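Putative sugar binding protein (Geobacillus stearothermophilus, PDB 6GT9) binds galactose and probably serves as the extracellular glucose-galactose sensor of a three-component system linked to galactan utilization. Local coordinates at residues 81-84 with 90-93; 281-284 with 288-291; 103-108 with 120-125. All blocks are in the same frame, centred on the assembly; numbering follows the deposited sequence.

Contact 1: 81-84 with 90-93; sequences KKAA and GIIT
I91 reaches the helix end-on through a single methyl group. Its CD1 lies 4.0 Å from CB of A83. The same CD1 lies 4.1 Å from CB of A84. The two alanine methyls come at it from directions roughly at right angles, so CD1 sits in the notch between them. It also meets the helix backbone: CD1 is 3.8 Å from N of A84. All of this is van der Waals contact.

The torsions of I91 explain the reach. CG1 is anti to the carbonyl carbon and beside the backbone N (chi1 -65°). Beyond it the chain runs extended (chi2 176°), which pushes CD1 out toward the helix. CG2 turns the other way, beside the carbonyl carbon, and leaves the approach to CD1 alone. The side chains of the helix here are the bare methyls of A83 and A84. That lets I91 come close to the backbone N of A84, while the CA atoms of A83 and I91 stay 7.7 Å apart.

The contact is buried. Helix 73-85 is the connecting helix of the beta-alpha-beta crossover from strand 62-65 to strand 90-93. A83 also touches V34 of strand 32-36, which lies between those two strands in the parallel sheet. I108 of helix 98-110 packs on both A84 and I91. I92, the next strand residue, packs on helix 269-284 instead, so strand 90-93 is sandwiched between helix layers.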
loop_
_atom_site.group_PDB
_atom_site.type_symbol
_atom_site.label_atom_id
_atom_site.label_comp_id
_atom_site.label_asym_id
_atom_site.label_seq_id
_atom_site.Cartn_x
_atom_site.Cartn_y
_atom_site.Cartn_z
ATOM N N LYS A 81 5.169 18.696 7.949
ATOM C CA LYS A 81 5.689 19.804 8.743
ATOM C C LYS A 81 4.653 20.904 8.911
ATOM O O LYS A 81 4.589 21.536 9.973
ATOM C CB LYS A 81 6.962 20.342 8.101
ATOM C CG LYS A 81 8.053 19.279 7.995
ATOM C CD LYS A 81 9.272 19.821 7.277
ATOM C CE LYS A 81 10.345 18.767 7.122
ATOM N NZ LYS A 81 11.645 19.371 6.706
ATOM N N LYS A 82 3.826 21.135 7.890
ATOM C CA LYS A 82 2.802 22.167 7.993
ATOM C C LYS A 82 1.773 21.825 9.062
ATOM O O LYS A 82 1.347 22.701 9.831
ATOM C CB LYS A 82 2.124 22.363 6.637
ATOM C CG LYS A 82 1.266 23.602 6.563
ATOM C CD LYS A 82 0.786 23.822 5.143
ATOM C CE LYS A 82 -0.179 24.977 5.105
ATOM N NZ LYS A 82 0.413 26.149 5.788
ATOM N N ALA A 83 1.352 20.560 9.121
ATOM C CA ALA A 83 0.427 20.138 10.171
ATOM C C ALA A 83 1.067 20.241 11.549
ATOM O O ALA A 83 0.402 20.630 12.519
ATOM C CB ALA A 83 -0.059 18.708 9.921
ATOM N N ALA A 84 2.346 19.877 11.673
ATOM C CA ALA A 84 2.994 20.015 12.979
ATOM C C ALA A 84 3.119 21.481 13.381
ATOM O O ALA A 84 3.081 21.806 14.575
ATOM C CB ALA A 84 4.371 19.358 12.968
ATOM N N GLY A 90 -2.277 15.104 16.752
ATOM C CA GLY A 90 -1.642 13.865 16.346
ATOM C C GLY A 90 -1.582 13.812 14.834
ATOM O O GLY A 90 -2.406 14.446 14.168
ATOM N N ILE A 91 -0.616 13.073 14.284
ATOM C CA ILE A 91 -0.394 12.990 12.843
ATOM C C ILE A 91 -0.268 11.518 12.479
ATOM O O ILE A 91 0.497 10.775 13.111
ATOM C CB ILE A 91 0.861 13.775 12.418
ATOM C CG1 ILE A 91 0.646 15.279 12.670
ATOM C CG2 ILE A 91 1.188 13.522 10.967
ATOM C CD1 ILE A 91 1.848 16.155 12.384
ATOM N N ILE A 92 -1.047 11.091 11.495
ATOM C CA ILE A 92 -1.061 9.713 11.014
ATOM C C ILE A 92 -0.593 9.730 9.567
ATOM O O ILE A 92 -1.165 10.449 8.738
ATOM C CB ILE A 92 -2.464 9.093 11.133
ATOM C CG1 ILE A 92 -2.975 9.218 12.573
ATOM C CG2 ILE A 92 -2.457 7.619 10.651
ATOM C CD1 ILE A 92 -4.483 9.055 12.721
ATOM N N THR A 93 0.437 8.939 9.265
ATOM C CA THR A 93 1.086 9.001 7.962
ATOM C C THR A 93 1.849 7.710 7.697
ATOM O O THR A 93 2.255 7.008 8.622
ATOM C CB THR A 93 2.067 10.172 7.885
ATOM O OG1 THR A 93 2.686 10.195 6.599
ATOM C CG2 THR A 93 3.145 9.995 8.942
#

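Contact 2: 281-284 with 288-291; sequences AEIV and DVPV
V289 meets E282 and I283 through carbon atoms alone. A backbone hydrogen bond just beyond joins V291 to Y130 of strand 129-132.

The two methyl groups of V289 divide the helix between them. CG1 goes to E282 and lies 3.7 Å from its CB. CG2 goes to I283, 4.1 Å from its CG1 and 4.2 Å from its CD1. The first torsion of V289 sets this fork: CG1 stands beside the backbone N (chi1 -53°), and CG2 lies between the N and the carbonyl carbon. Both branches then face the last turn of the helix.

E282 contributes its stem and not its acid group. Its chain bends at chi2 (-76°), and the carboxylate lies farther from V289 than CB does. I283 lies nearly at a right angle to V289, so CG2 of V289 meets the longer branch of the isoleucine, CG1 and CD1. I283 also touches P114 and V128, and E282 touches K287 of the short connecting loop.

The contact is partly open to solvent and lies away from the sugar site. It is a helix-to-strand connection of an alpha/beta domain. The chain leaves helix 269-284, folds back over its last turn, and enters strand 292-294 at the edge of the parallel sheet. Beyond that strand it passes to the mixed sheet of the other domain. Such repeated crossing between two domains is characteristic of type I periplasmic binding proteins.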
loop_
_atom_site.group_PDB
_atom_site.type_symbol
_atom_site.label_atom_id
_atom_site.label_comp_id
_atom_site.label_asym_id
_atom_site.label_seq_id
_atom_site.Cartn_x
_atom_site.Cartn_y
_atom_site.Cartn_z
ATOM N N ALA A 281 -6.167 8.247 19.792
ATOM C CA ALA A 281 -6.920 8.755 20.932
ATOM C C ALA A 281 -6.420 8.144 22.236
ATOM O O ALA A 281 -6.331 8.831 23.253
ATOM C CB ALA A 281 -8.413 8.480 20.748
ATOM N N GLU A 282 -6.050 6.863 22.210
ATOM C CA GLU A 282 -5.492 6.220 23.399
ATOM C C GLU A 282 -4.147 6.826 23.782
ATOM O O GLU A 282 -3.852 6.998 24.966
ATOM C CB GLU A 282 -5.347 4.718 23.149
ATOM C CG GLU A 282 -6.663 3.984 23.029
ATOM C CD GLU A 282 -7.326 3.768 24.380
ATOM O OE1 GLU A 282 -6.826 2.930 25.170
ATOM O OE2 GLU A 282 -8.339 4.448 24.655
ATOM N N ILE A 283 -3.307 7.127 22.790
ATOM C CA ILE A 283 -2.015 7.756 23.052
ATOM C C ILE A 283 -2.215 9.145 23.645
ATOM O O ILE A 283 -1.551 9.529 24.619
ATOM C CB ILE A 283 -1.209 7.810 21.734
ATOM C CG1 ILE A 283 -0.823 6.406 21.274
ATOM C CG2 ILE A 283 0.007 8.733 21.859
ATOM C CD1 ILE A 283 -0.458 6.347 19.805
ATOM N N VAL A 284 -3.132 9.925 23.063
ATOM C CA VAL A 284 -3.395 11.277 23.568
ATOM C C VAL A 284 -3.886 11.229 25.013
ATOM O O VAL A 284 -3.691 12.179 25.777
ATOM C CB VAL A 284 -4.391 11.994 22.634
ATOM C CG1 VAL A 284 -4.962 13.224 23.274
ATOM C CG2 VAL A 284 -3.697 12.344 21.319
ATOM N N ASP A 288 -1.138 3.040 26.949
ATOM C CA ASP A 288 -0.268 2.235 26.100
ATOM C C ASP A 288 -1.043 1.602 24.954
ATOM O O ASP A 288 -2.218 1.247 25.083
ATOM C CB ASP A 288 0.406 1.124 26.903
ATOM C CG ASP A 288 1.303 1.656 27.997
ATOM O OD1 ASP A 288 2.073 2.603 27.739
ATOM O OD2 ASP A 288 1.235 1.116 29.117
ATOM N N VAL A 289 -0.351 1.443 23.829
ATOM C CA VAL A 289 -0.846 0.667 22.690
ATOM C C VAL A 289 0.283 -0.175 22.139
ATOM O O VAL A 289 1.475 0.127 22.343
ATOM C CB VAL A 289 -1.411 1.578 21.571
ATOM C CG1 VAL A 289 -2.458 2.559 22.148
ATOM C CG2 VAL A 289 -0.293 2.351 20.913
ATOM N N PRO A 290 -0.053 -1.276 21.460
ATOM C CA PRO A 290 0.983 -2.130 20.873
ATOM C C PRO A 290 1.822 -1.351 19.878
ATOM O O PRO A 290 1.303 -0.521 19.133
ATOM C CB PRO A 290 0.183 -3.233 20.166
ATOM C CG PRO A 290 -1.176 -3.171 20.714
ATOM C CD PRO A 290 -1.411 -1.756 21.142
ATOM N N VAL A 291 3.123 -1.652 19.843
ATOM C CA VAL A 291 4.011 -0.975 18.900
ATOM C C VAL A 291 3.609 -1.283 17.458
ATOM O O VAL A 291 3.615 -0.394 16.596
ATOM C CB VAL A 291 5.482 -1.344 19.167
ATOM C CG1 VAL A 291 6.374 -0.787 18.079
ATOM C CG2 VAL A 291 5.942 -0.815 20.509
#

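Contact 3: 103-108 with 120-125; sequences PVINEI and TDAPTS
I105 and N106 of the helix meet S125 and A122 of the loop. I105 touches with two branches. Its CG2 lies 3.7 Å from OG of S125, and its CD1 lies 3.9 Å from CB of A122. N106 comes in beside it with its amide oxygen: OD1 is 3.6 Å from both CA and CB of S125. These are packing contacts.

The next shell fixes the loop side. A122 to S125 form a type I beta turn. The carbonyl oxygen of A122 is held twice by S125, at 2.8 Å from its N and at 2.7 Å from its OG. The hydroxyl bond lies in the carbonyl plane, with a C=O...OG angle of 148°. The first torsion of S125 (chi1 73°) swings OG back over its own turn to make this bond.

The amide of N106 is tied at both ends. OD1 accepts a hydrogen bond from the backbone N of R126. ND2 donates to a water, which in turn donates to O of T124. Before the turn, D121 forms a salt bridge with R127. The loop follows D119, which binds the galactose, but the side chain of A122 is about 14 Å from the bound sugar.

With an alanine in place of S125, the A122 carbonyl would probably lose one of its two donors and CG2 of I105 its nearest neighbour in the loop.

The serine gives its hydroxyl mainly to its own turn, with a weak bond from N of R127 besides. That probably lets a polar group lie against isoleucine in a buried place, while the asparagine and its water join the helix to the loop at the partly exposed side.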
loop_
_atom_site.group_PDB
_atom_site.type_symbol
_atom_site.label_atom_id
_atom_site.label_comp_id
_atom_site.label_asym_id
_atom_site.label_seq_id
_atom_site.Cartn_x
_atom_site.Cartn_y
_atom_site.Cartn_z
ATOM N N PRO A 103 13.905 11.157 10.156
ATOM C CA PRO A 103 14.209 12.428 10.837
ATOM C C PRO A 103 13.011 13.354 10.990
ATOM O O PRO A 103 12.927 14.062 12.000
ATOM C CB PRO A 103 15.300 13.051 9.951
ATOM C CG PRO A 103 15.225 12.320 8.655
ATOM C CD PRO A 103 14.799 10.938 9.006
ATOM N N VAL A 104 12.078 13.373 10.036
ATOM C CA VAL A 104 10.928 14.269 10.154
ATOM C C VAL A 104 9.934 13.741 11.183
ATOM O O VAL A 104 9.374 14.511 11.971
ATOM C CB VAL A 104 10.263 14.481 8.784
ATOM C CG1 VAL A 104 9.009 15.339 8.925
ATOM C CG2 VAL A 104 11.236 15.131 7.819
ATOM N N ILE A 105 9.674 12.430 11.181
ATOM C CA ILE A 105 8.846 11.861 12.242
ATOM C C ILE A 105 9.462 12.157 13.603
ATOM O O ILE A 105 8.764 12.560 14.539
ATOM C CB ILE A 105 8.636 10.350 12.025
ATOM C CG1 ILE A 105 7.677 10.115 10.853
ATOM C CG2 ILE A 105 8.089 9.724 13.284
ATOM C CD1 ILE A 105 7.697 8.678 10.287
ATOM N N ASN A 106 10.786 12.014 13.716
ATOM C CA ASN A 106 11.458 12.253 14.992
ATOM C C ASN A 106 11.354 13.713 15.426
ATOM O O ASN A 106 11.109 14.000 16.603
ATOM C CB ASN A 106 12.920 11.821 14.896
ATOM C CG ASN A 106 13.084 10.318 14.967
ATOM O OD1 ASN A 106 12.104 9.583 15.042
ATOM N ND2 ASN A 106 14.323 9.852 14.937
ATOM N N GLU A 107 11.537 14.651 14.495
ATOM C CA GLU A 107 11.463 16.059 14.869
ATOM C C GLU A 107 10.043 16.455 15.262
ATOM O O GLU A 107 9.856 17.274 16.171
ATOM C CB GLU A 107 11.992 16.936 13.726
ATOM C CG GLU A 107 10.950 17.591 12.871
ATOM C CD GLU A 107 11.532 18.254 11.621
ATOM O OE1 GLU A 107 12.117 17.579 10.808
ATOM O OE2 GLU A 107 11.387 19.441 11.438
ATOM N N ILE A 108 9.035 15.873 14.608
ATOM C CA ILE A 108 7.647 16.128 14.990
ATOM C C ILE A 108 7.386 15.591 16.389
ATOM O O ILE A 108 6.807 16.278 17.242
ATOM C CB ILE A 108 6.685 15.507 13.960
ATOM C CG1 ILE A 108 6.749 16.276 12.643
ATOM C CG2 ILE A 108 5.262 15.457 14.516
ATOM C CD1 ILE A 108 6.000 15.610 11.515
ATOM N N THR A 120 2.367 1.869 5.832
ATOM C CA THR A 120 3.801 1.692 5.623
ATOM C C THR A 120 4.501 2.139 6.900
ATOM O O THR A 120 4.276 3.266 7.356
ATOM C CB THR A 120 4.300 2.539 4.431
ATOM O OG1 THR A 120 3.515 2.262 3.260
ATOM C CG2 THR A 120 5.786 2.296 4.155
ATOM N N ASP A 121 5.352 1.290 7.472
ATOM C CA ASP A 121 5.972 1.631 8.749
ATOM C C ASP A 121 7.339 2.294 8.579
ATOM O O ASP A 121 8.039 2.079 7.585
ATOM C CB ASP A 121 6.124 0.383 9.633
ATOM C CG ASP A 121 6.349 0.733 11.098
ATOM O OD1 ASP A 121 6.134 1.913 11.474
ATOM O OD2 ASP A 121 6.716 -0.165 11.895
ATOM N N ALA A 122 7.722 3.097 9.583
ATOM C CA ALA A 122 9.097 3.571 9.762
ATOM C C ALA A 122 9.627 3.043 11.094
ATOM O O ALA A 122 9.773 3.800 12.068
ATOM C CB ALA A 122 9.185 5.097 9.703
ATOM N N PRO A 123 9.960 1.748 11.162
ATOM C CA PRO A 123 10.160 1.103 12.476
ATOM C C PRO A 123 11.394 1.565 13.232
ATOM O O PRO A 123 11.489 1.302 14.440
ATOM C CB PRO A 123 10.249 -0.391 12.129
ATOM C CG PRO A 123 10.725 -0.416 10.720
ATOM C CD PRO A 123 10.158 0.808 10.045
ATOM N N THR A 124 12.341 2.236 12.588
ATOM C CA THR A 124 13.453 2.810 13.335
ATOM C C THR A 124 13.152 4.212 13.863
ATOM O O THR A 124 13.986 4.783 14.572
ATOM C CB THR A 124 14.720 2.848 12.473
ATOM O OG1 THR A 124 14.562 3.816 11.434
ATOM C CG2 THR A 124 14.983 1.476 11.842
ATOM N N SER A 125 11.995 4.789 13.536
ATOM C CA SER A 125 11.679 6.125 14.020
ATOM C C SER A 125 11.048 6.050 15.411
ATOM O O SER A 125 10.832 4.977 15.975
ATOM C CB SER A 125 10.753 6.851 13.047
ATOM O OG SER A 125 9.454 6.311 13.121
HETATM O O HOH W 1 15.110 7.249 14.916
#

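Overall arrangement
All three contacts lie in the domain built on the parallel sheet, on the same side of the chain's centre. Along the chain they come in the order 1, 3, 2, each closing before the next opens. Contacts 1 and 3 have centres 12 Å apart and touch: K81 packs on V104, where CE and CG2 are 3.8 Å apart. Strand 90-93 of contact 1 is followed in the chain by helix 98-110 of contact 3. Contact 2 stands apart, its centre 17 Å from contact 1 and 16 Å from contact 3. Its helix, 269-284, still packs on strand 90-93. Contact 1 sets a helix on the sheet; contacts 2 and 3 set helices against loops that lead into its strands, in one domain of a two-domain sugar-binding fold.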